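PDB 2G29: Nitrate/nitrite binding protein NrtA from Synechocystis sp., which binds nitrate in the periplasm as the solute-binding component of the NrtABCD ABC transporter, which takes up nitrate and probably also nitrite. Local coordinates for residues A[88-96]-A[239-248]; A[263-271]-A[321-329]. All coordinates share one frame; numbering follows the deposited sequence.

Contact 1 (A[88-96]-A[239-248]). With NO3 (nitrate ion), chain B.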
loop_
_atom_site.group_PDB
_atom_site.type_symbol
_atom_site.label_atom_id
_atom_site.label_comp_id
_atom_site.label_asym_id
_atom_site.label_seq_id
_atom_site.Cartn_x
_atom_site.Cartn_y
_atom_site.Cartn_z
ATOM N N GLY A 88 -18.101 -9.109 9.746
ATOM C CA GLY A 88 -16.996 -8.389 9.118
ATOM C C GLY A 88 -16.115 -9.277 8.266
ATOM O O GLY A 88 -16.604 -10.173 7.564
ATOM N N ILE A 89 -14.805 -9.048 8.321
ATOM C CA ILE A 89 -13.880 -9.818 7.474
ATOM C C ILE A 89 -12.757 -10.444 8.308
ATOM O O ILE A 89 -12.490 -10.012 9.447
ATOM C CB ILE A 89 -13.267 -8.921 6.298
ATOM C CG1 ILE A 89 -12.499 -7.719 6.910
ATOM C CG2 ILE A 89 -14.375 -8.450 5.354
ATOM C CD1 ILE A 89 -11.967 -6.791 5.849
ATOM N N ASP A 90 -12.109 -11.458 7.741
ATOM C CA ASP A 90 -11.009 -12.183 8.373
ATOM C C ASP A 90 -9.630 -11.625 8.047
ATOM O O ASP A 90 -8.672 -11.832 8.811
ATOM C CB ASP A 90 -11.027 -13.655 7.915
ATOM C CG ASP A 90 -12.365 -14.355 8.194
ATOM O OD1 ASP A 90 -12.735 -14.490 9.373
ATOM O OD2 ASP A 90 -13.041 -14.753 7.220
ATOM N N GLY A 91 -9.522 -10.968 6.892
ATOM C CA GLY A 91 -8.249 -10.416 6.486
ATOM C C GLY A 91 -8.482 -9.449 5.348
ATOM O O GLY A 91 -9.618 -9.249 4.904
ATOM N N ALA A 92 -7.405 -8.868 4.834
ATOM C CA ALA A 92 -7.554 -7.867 3.783
ATOM C C ALA A 92 -6.269 -7.518 3.073
ATOM O O ALA A 92 -5.181 -7.732 3.607
ATOM C CB ALA A 92 -8.062 -6.554 4.424
ATOM N N HIS A 93 -6.450 -6.966 1.867
ATOM C CA HIS A 93 -5.396 -6.301 1.104
ATOM C C HIS A 93 -5.432 -5.014 1.960
ATOM O O HIS A 93 -6.473 -4.395 2.126
ATOM C CB HIS A 93 -5.880 -6.148 -0.357
ATOM C CG HIS A 93 -5.652 -4.798 -0.989
ATOM N ND1 HIS A 93 -4.485 -4.424 -1.625
ATOM C CD2 HIS A 93 -6.538 -3.796 -1.201
ATOM C CE1 HIS A 93 -4.670 -3.247 -2.223
ATOM N NE2 HIS A 93 -5.904 -2.857 -1.985
ATOM N N ILE A 94 -4.285 -4.611 2.503
ATOM C CA ILE A 94 -4.265 -3.515 3.461
ATOM C C ILE A 94 -2.978 -2.700 3.477
ATOM O O ILE A 94 -1.914 -3.181 3.123
ATOM C CB ILE A 94 -4.553 -4.126 4.869
ATOM C CG1 ILE A 94 -4.894 -3.027 5.878
ATOM C CG2 ILE A 94 -3.371 -4.973 5.329
ATOM C CD1 ILE A 94 -5.724 -3.588 7.100
ATOM N N LEU A 95 -3.083 -1.440 3.881
ATOM C CA LEU A 95 -1.877 -0.605 3.985
ATOM C C LEU A 95 -0.982 -1.265 5.061
ATOM O O LEU A 95 -1.472 -1.640 6.143
ATOM C CB LEU A 95 -2.278 0.798 4.449
ATOM C CG LEU A 95 -3.342 1.505 3.602
ATOM C CD1 LEU A 95 -3.587 2.934 4.119
ATOM C CD2 LEU A 95 -2.892 1.590 2.144
ATOM N N THR A 96 0.323 -1.376 4.823
ATOM C CA THR A 96 1.201 -2.037 5.803
ATOM C C THR A 96 1.098 -1.535 7.267
ATOM O O THR A 96 1.103 -2.342 8.173
ATOM C CB THR A 96 2.698 -2.031 5.330
ATOM O OG1 THR A 96 2.821 -2.941 4.236
ATOM C CG2 THR A 96 3.669 -2.445 6.440
ATOM N N GLU A 239 4.544 -1.560 0.220
ATOM C CA GLU A 239 3.261 -0.848 0.159
ATOM C C GLU A 239 2.143 -1.645 0.812
ATOM O O GLU A 239 1.975 -1.590 2.042
ATOM C CB GLU A 239 2.943 -0.501 -1.308
ATOM C CG GLU A 239 1.628 0.233 -1.546
ATOM C CD GLU A 239 1.436 1.483 -0.709
ATOM O OE1 GLU A 239 2.400 2.274 -0.526
ATOM O OE2 GLU A 239 0.272 1.690 -0.286
ATOM N N LYS A 240 1.380 -2.414 0.050
ATOM C CA LYS A 240 0.292 -3.196 0.660
ATOM C C LYS A 240 0.767 -4.488 1.263
ATOM O O LYS A 240 1.799 -5.052 0.871
ATOM C CB LYS A 240 -0.805 -3.508 -0.373
ATOM C CG LYS A 240 -1.343 -2.278 -1.083
ATOM C CD LYS A 240 -2.079 -1.338 -0.100
ATOM C CE LYS A 240 -2.837 -0.230 -0.833
ATOM N NZ LYS A 240 -1.947 0.658 -1.716
ATOM N N ALA A 241 -0.004 -4.948 2.243
ATOM C CA ALA A 241 0.261 -6.204 2.912
ATOM C C ALA A 241 -0.962 -7.099 2.797
ATOM O O ALA A 241 -2.086 -6.641 2.548
ATOM C CB ALA A 241 0.535 -5.954 4.414
ATOM N N PHE A 242 -0.724 -8.397 2.933
ATOM C CA PHE A 242 -1.829 -9.340 3.027
ATOM C C PHE A 242 -1.894 -9.560 4.552
ATOM O O PHE A 242 -1.058 -10.238 5.178
ATOM C CB PHE A 242 -1.516 -10.653 2.279
ATOM C CG PHE A 242 -2.545 -11.753 2.486
ATOM C CD1 PHE A 242 -3.873 -11.472 2.732
ATOM C CD2 PHE A 242 -2.159 -13.081 2.390
ATOM C CE1 PHE A 242 -4.820 -12.485 2.884
ATOM C CE2 PHE A 242 -3.104 -14.106 2.544
ATOM C CZ PHE A 242 -4.418 -13.798 2.790
ATOM N N GLY A 243 -2.884 -8.915 5.163
ATOM C CA GLY A 243 -3.027 -9.035 6.605
ATOM C C GLY A 243 -4.235 -9.856 7.020
ATOM O O GLY A 243 -5.257 -9.837 6.335
ATOM N N MET A 244 -4.127 -10.552 8.138
ATOM C CA MET A 244 -5.250 -11.325 8.638
ATOM C C MET A 244 -5.375 -11.217 10.148
ATOM O O MET A 244 -4.396 -10.945 10.849
ATOM C CB MET A 244 -5.091 -12.815 8.253
ATOM C CG MET A 244 -5.138 -13.114 6.738
ATOM S SD MET A 244 -5.667 -14.820 6.373
ATOM C CE MET A 244 -7.423 -14.697 6.903
ATOM N N ARG A 245 -6.581 -11.392 10.659
ATOM C CA ARG A 245 -6.791 -11.436 12.109
ATOM C C ARG A 245 -5.969 -12.614 12.645
ATOM O O ARG A 245 -5.971 -13.716 12.047
ATOM C CB ARG A 245 -8.264 -11.664 12.439
ATOM C CG ARG A 245 -9.093 -10.375 12.325
ATOM C CD ARG A 245 -10.549 -10.546 12.696
ATOM N NE ARG A 245 -10.737 -11.127 14.029
ATOM C CZ ARG A 245 -11.441 -10.566 14.995
ATOM N NH1 ARG A 245 -12.020 -9.376 14.817
ATOM N NH2 ARG A 245 -11.610 -11.224 16.133
ATOM N N ALA A 246 -5.264 -12.390 13.750
ATOM C CA ALA A 246 -4.467 -13.442 14.326
ATOM C C ALA A 246 -5.296 -14.575 14.877
ATOM O O ALA A 246 -4.839 -15.712 14.858
ATOM C CB ALA A 246 -3.525 -12.852 15.419
ATOM N N ASP A 247 -6.495 -14.282 15.369
ATOM C CA ASP A 247 -7.321 -15.365 15.909
ATOM C C ASP A 247 -7.708 -16.358 14.801
ATOM O O ASP A 247 -7.676 -17.591 15.007
ATOM C CB ASP A 247 -8.571 -14.816 16.644
ATOM C CG ASP A 247 -9.707 -14.414 15.698
ATOM O OD1 ASP A 247 -9.464 -13.675 14.739
ATOM O OD2 ASP A 247 -10.865 -14.876 15.887
ATOM N N TRP A 248 -8.004 -15.860 13.610
ATOM C CA TRP A 248 -8.376 -16.752 12.526
ATOM C C TRP A 248 -7.148 -17.580 12.077
ATOM O O TRP A 248 -7.245 -18.778 11.846
ATOM C CB TRP A 248 -8.956 -15.945 11.350
ATOM C CG TRP A 248 -9.541 -16.782 10.269
ATOM C CD1 TRP A 248 -10.861 -17.074 10.089
ATOM C CD2 TRP A 248 -8.841 -17.399 9.173
ATOM N NE1 TRP A 248 -11.032 -17.820 8.954
ATOM C CE2 TRP A 248 -9.817 -18.034 8.362
ATOM C CE3 TRP A 248 -7.496 -17.474 8.793
ATOM C CZ2 TRP A 248 -9.490 -18.732 7.195
ATOM C CZ3 TRP A 248 -7.159 -18.173 7.633
ATOM C CH2 TRP A 248 -8.162 -18.791 6.836
HETATM N N NO3 B . -4.416 3.467 -1.963
HETATM O O1 NO3 B . -3.470 2.801 -2.690
HETATM O O2 NO3 B . -5.087 4.613 -2.227
HETATM O O3 NO3 B . -4.757 2.865 -0.611
#

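Contact 2 (A[263-271]-A[321-329])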
loop_
_atom_site.group_PDB
_atom_site.type_symbol
_atom_site.label_atom_id
_atom_site.label_comp_id
_atom_site.label_asym_id
_atom_site.label_seq_id
_atom_site.Cartn_x
_atom_site.Cartn_y
_atom_site.Cartn_z
ATOM N N VAL A 263 -2.223 -16.900 -2.798
ATOM C CA VAL A 263 -1.853 -15.502 -3.068
ATOM C C VAL A 263 -0.464 -15.395 -3.736
ATOM O O VAL A 263 -0.252 -14.585 -4.627
ATOM C CB VAL A 263 -1.898 -14.674 -1.753
ATOM C CG1 VAL A 263 -1.241 -13.290 -1.943
ATOM C CG2 VAL A 263 -3.372 -14.462 -1.335
ATOM N N MET A 264 0.494 -16.211 -3.312
ATOM C CA MET A 264 1.813 -16.198 -3.918
ATOM C C MET A 264 1.758 -16.591 -5.402
ATOM O O MET A 264 2.433 -15.987 -6.247
ATOM C CB MET A 264 2.714 -17.197 -3.214
ATOM C CG MET A 264 3.164 -16.758 -1.878
ATOM S SD MET A 264 4.203 -18.038 -1.124
ATOM C CE MET A 264 4.542 -17.219 0.293
ATOM N N GLU A 265 0.985 -17.630 -5.716
ATOM C CA GLU A 265 0.892 -18.020 -7.123
ATOM C C GLU A 265 0.196 -16.910 -7.903
ATOM O O GLU A 265 0.583 -16.623 -9.015
ATOM C CB GLU A 265 0.123 -19.325 -7.282
ATOM C CG GLU A 265 0.902 -20.554 -6.811
ATOM C CD GLU A 265 0.727 -21.706 -7.776
ATOM O OE1 GLU A 265 -0.417 -22.164 -7.946
ATOM O OE2 GLU A 265 1.733 -22.141 -8.375
ATOM N N ALA A 266 -0.806 -16.266 -7.305
ATOM C CA ALA A 266 -1.477 -15.184 -8.022
ATOM C C ALA A 266 -0.508 -14.033 -8.221
ATOM O O ALA A 266 -0.546 -13.337 -9.254
ATOM C CB ALA A 266 -2.717 -14.720 -7.257
ATOM N N GLN A 267 0.363 -13.786 -7.239
ATOM C CA GLN A 267 1.361 -12.729 -7.389
ATOM C C GLN A 267 2.317 -13.008 -8.555
ATOM O O GLN A 267 2.665 -12.115 -9.306
ATOM C CB GLN A 267 2.179 -12.561 -6.109
ATOM C CG GLN A 267 1.431 -11.835 -4.999
ATOM C CD GLN A 267 2.269 -11.737 -3.743
ATOM O OE1 GLN A 267 2.699 -12.754 -3.202
ATOM N NE2 GLN A 267 2.506 -10.506 -3.270
ATOM N N GLN A 268 2.754 -14.263 -8.673
ATOM C CA GLN A 268 3.651 -14.648 -9.757
ATOM C C GLN A 268 2.950 -14.457 -11.099
ATOM O O GLN A 268 3.560 -14.000 -12.076
ATOM C CB GLN A 268 4.065 -16.101 -9.552
ATOM C CG GLN A 268 5.052 -16.255 -8.402
ATOM C CD GLN A 268 5.361 -17.695 -8.110
ATOM O OE1 GLN A 268 4.650 -18.359 -7.364
ATOM N NE2 GLN A 268 6.426 -18.189 -8.707
ATOM N N TRP A 269 1.675 -14.800 -11.134
ATOM C CA TRP A 269 0.883 -14.652 -12.360
ATOM C C TRP A 269 0.748 -13.170 -12.734
ATOM O O TRP A 269 0.982 -12.771 -13.875
ATOM C CB TRP A 269 -0.501 -15.230 -12.162
ATOM C CG TRP A 269 -1.289 -15.322 -13.460
ATOM C CD1 TRP A 269 -1.259 -16.348 -14.362
ATOM C CD2 TRP A 269 -2.168 -14.335 -14.003
ATOM N NE1 TRP A 269 -2.067 -16.064 -15.433
ATOM C CE2 TRP A 269 -2.643 -14.836 -15.240
ATOM C CE3 TRP A 269 -2.606 -13.070 -13.567
ATOM C CZ2 TRP A 269 -3.530 -14.121 -16.044
ATOM C CZ3 TRP A 269 -3.488 -12.359 -14.370
ATOM C CH2 TRP A 269 -3.946 -12.888 -15.597
ATOM N N CYS A 270 0.334 -12.349 -11.765
ATOM C CA CYS A 270 0.179 -10.921 -12.017
ATOM C C CYS A 270 1.468 -10.201 -12.401
ATOM O O CYS A 270 1.448 -9.192 -13.095
ATOM C CB CYS A 270 -0.382 -10.222 -10.777
ATOM S SG CYS A 270 -2.059 -10.577 -10.358
ATOM N N ASP A 271 2.595 -10.700 -11.924
ATOM C CA ASP A 271 3.881 -10.070 -12.194
ATOM C C ASP A 271 4.421 -10.272 -13.606
ATOM O O ASP A 271 5.341 -9.589 -14.000
ATOM C CB ASP A 271 4.902 -10.590 -11.174
ATOM C CG ASP A 271 5.888 -9.534 -10.733
ATOM O OD1 ASP A 271 5.448 -8.389 -10.487
ATOM O OD2 ASP A 271 7.098 -9.852 -10.624
ATOM N N LYS A 321 5.252 -4.011 -8.510
ATOM C CA LYS A 321 5.833 -5.345 -8.617
ATOM C C LYS A 321 5.202 -6.191 -7.530
ATOM O O LYS A 321 5.051 -5.725 -6.388
ATOM C CB LYS A 321 7.352 -5.286 -8.415
ATOM C CG LYS A 321 8.110 -4.548 -9.485
ATOM C CD LYS A 321 9.531 -4.282 -8.979
ATOM C CE LYS A 321 10.352 -3.514 -10.014
ATOM N NZ LYS A 321 11.703 -3.132 -9.526
ATOM N N TYR A 322 4.883 -7.439 -7.868
ATOM C CA TYR A 322 4.224 -8.378 -6.968
ATOM C C TYR A 322 5.082 -9.586 -6.646
ATOM O O TYR A 322 4.733 -10.357 -5.790
ATOM C CB TYR A 322 2.890 -8.894 -7.577
ATOM C CG TYR A 322 2.016 -7.784 -8.120
ATOM C CD1 TYR A 322 1.829 -7.628 -9.502
ATOM C CD2 TYR A 322 1.455 -6.829 -7.271
ATOM C CE1 TYR A 322 1.120 -6.547 -10.019
ATOM C CE2 TYR A 322 0.743 -5.754 -7.779
ATOM C CZ TYR A 322 0.583 -5.611 -9.153
ATOM O OH TYR A 322 -0.063 -4.519 -9.685
ATOM N N TRP A 323 6.204 -9.744 -7.338
ATOM C CA TRP A 323 7.031 -10.912 -7.093
ATOM C C TRP A 323 8.508 -10.666 -7.355
ATOM O O TRP A 323 9.339 -11.012 -6.522
ATOM C CB TRP A 323 6.542 -12.072 -7.955
ATOM C CG TRP A 323 7.137 -13.360 -7.528
ATOM C CD1 TRP A 323 8.136 -14.077 -8.163
ATOM C CD2 TRP A 323 6.758 -14.121 -6.398
ATOM N NE1 TRP A 323 8.385 -15.241 -7.478
ATOM C CE2 TRP A 323 7.560 -15.295 -6.389
ATOM C CE3 TRP A 323 5.827 -13.930 -5.376
ATOM C CZ2 TRP A 323 7.440 -16.255 -5.412
ATOM C CZ3 TRP A 323 5.714 -14.881 -4.408
ATOM C CH2 TRP A 323 6.515 -16.030 -4.420
ATOM N N VAL A 324 8.850 -10.060 -8.493
ATOM C CA VAL A 324 10.261 -9.797 -8.803
ATOM C C VAL A 324 10.902 -8.908 -7.731
ATOM O O VAL A 324 10.209 -8.120 -7.067
ATOM C CB VAL A 324 10.428 -9.114 -10.214
ATOM C CG1 VAL A 324 9.842 -7.734 -10.205
ATOM C CG2 VAL A 324 11.898 -9.044 -10.617
ATOM N N ASP A 325 12.214 -9.042 -7.553
ATOM C CA ASP A 325 12.945 -8.251 -6.574
ATOM C C ASP A 325 12.409 -8.486 -5.154
ATOM O O ASP A 325 12.322 -7.550 -4.356
ATOM C CB ASP A 325 12.913 -6.756 -6.959
ATOM C CG ASP A 325 13.494 -6.512 -8.355
ATOM O OD1 ASP A 325 14.545 -7.122 -8.665
ATOM O OD2 ASP A 325 12.912 -5.731 -9.145
ATOM N N ASN A 326 12.055 -9.742 -4.858
ATOM C CA ASN A 326 11.570 -10.149 -3.526
ATOM C C ASN A 326 10.371 -9.349 -3.039
ATOM O O ASN A 326 10.102 -9.288 -1.832
ATOM C CB ASN A 326 12.702 -10.022 -2.503
ATOM C CG ASN A 326 13.952 -10.789 -2.919
ATOM O OD1 ASN A 326 15.025 -10.211 -3.049
ATOM N ND2 ASN A 326 13.810 -12.084 -3.119
ATOM N N ALA A 327 9.616 -8.773 -3.957
ATOM C CA ALA A 327 8.455 -7.936 -3.602
ATOM C C ALA A 327 7.455 -8.495 -2.589
ATOM O O ALA A 327 6.916 -7.760 -1.760
ATOM C CB ALA A 327 7.696 -7.562 -4.871
ATOM N N SER A 328 7.175 -9.787 -2.689
ATOM C CA SER A 328 6.222 -10.432 -1.822
ATOM C C SER A 328 6.754 -10.717 -0.419
ATOM O O SER A 328 6.003 -10.770 0.546
ATOM C CB SER A 328 5.777 -11.726 -2.498
ATOM O OG SER A 328 4.866 -12.425 -1.704
ATOM N N TYR A 329 8.063 -10.890 -0.279
ATOM C CA TYR A 329 8.610 -11.201 1.049
ATOM C C TYR A 329 8.410 -10.005 1.974
ATOM O O TYR A 329 8.874 -8.915 1.685
ATOM C CB TYR A 329 10.089 -11.562 0.936
ATOM C CG TYR A 329 10.685 -11.906 2.280
ATOM C CD1 TYR A 329 10.398 -13.113 2.906
ATOM C CD2 TYR A 329 11.509 -11.003 2.946
ATOM C CE1 TYR A 329 10.914 -13.414 4.165
ATOM C CE2 TYR A 329 12.038 -11.283 4.200
ATOM C CZ TYR A 329 11.739 -12.487 4.810
ATOM O OH TYR A 329 12.296 -12.747 6.038
#

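Contact 1 (A[88-96]-A[239-248])
A92 and G243 bond to each other in both directions, N to O, and so do I94 and A241, tying strands 91-95 and 240-245 into an antiparallel pair inside a five-stranded mixed sheet. The bonding continues at each end: R245 N reaches D90 O at 2.8 Å, nearly straight at 173°, and E239 O takes both the amide and the hydroxyl of T96. That hydroxyl, OG1, sits 2.7 Å from E239 O, above the carbonyl plane. Where G91 faces M244 the chains close to 3.8 Å between CA atoms.

Carbon contacts flank this pairing. I94 CG2 lies 4.1 Å from A241 CB, while D90 CB makes a CH-pi contact over the five-membered ring of W248, and M244 CE rests on the same indole face. The carboxylate of D90 is tethered by S84 and the amide of K36.

Charge gathers around K240. Its chain runs alongside L95, with CE tight against L95 CD2 at 3.5 Å, and folds back at chi2 (-65°) and again at chi4, so that NZ forms a salt bridge with E239 OE2 at 2.8 Å and a hydrogen bond with nitrate O1, also at 2.8 Å. D44 forms a second salt bridge with NZ, T166 bonds to E239 OE2, and the nitrate also accepts bonds from W73 and G211. The carboxylates of D44 and E239 probably keep K240 charged and aim it at the anion.

Contact 2 (A[263-271]-A[321-329])
D271 grips the 321-329 loop with both carboxylate oxygens. OD1 accepts the amide of Y322 at 2.8 Å, almost straight at 177°, and OD2 takes the amide of V324, also at 2.8 Å; each donor lies well out of the carboxylate plane. One side chain thus fastens two backbone amides, two residues apart, to helix 253-271.

One turn back, Q268 lays its side chain over the indole of W323. Its CG stands 3.3 Å above the ring plane, over the face, in a CH-pi contact, and the amide plane follows the ring at an angle of only 19°. The indole of W323 extends along the helix because its CG stands anti to the backbone N (chi1 -167°), and this brings CZ3 within 4.0 Å of M264 CB. Q267 OE1 sits at the indole edge, in the ring plane, and receives the hydroxyl of S328 (OG) at 2.7 Å, tilted from the amide plane. Farther along, C270 CB packs on Y322 CD1 at 3.6 Å. The sulfur of C270 is placed obliquely to the same ring.

Second-shell bonds hold these groups in position: the Q267 amide nitrogen donates to the carbonyls of R120 and L121, which fixes the rotation of the amide and directs OE1 to S328, while W367 donates to S328 OG and Q380 accepts from the W323 indole nitrogen. Beyond them, helix 364-373 packs against M264 and W323, and helix 46-53 against Q267 and C270. Helix 253-271, through Q267, and the loop, through the backbone of S328, both bond at R120, where strand 115-120, outermost in its sheet within this chain, ends.

The two contacts follow in series along the chain: strand 240-245 of contact 1 leads through helix 246-251 into helix 253-271 of contact 2. Their centres are about 17 Å apart, yet they touch where F242 CE2 packs on V263 CG2 at 3.9 Å. Strand 115-120 also joins them, pairing beside strand 240-245 while R120 bonds to Q267 and S328. Of the two, contact 1 holds a nitrate-binding residue, K240; the side chain of Y322 in contact 2 stays about 8 Å, nearest atoms, from those of K240 and Q126. Contact 1 thus meets the anion directly, whereas contact 2 joins a helix and a loop that meet this sheet at F242 and R120.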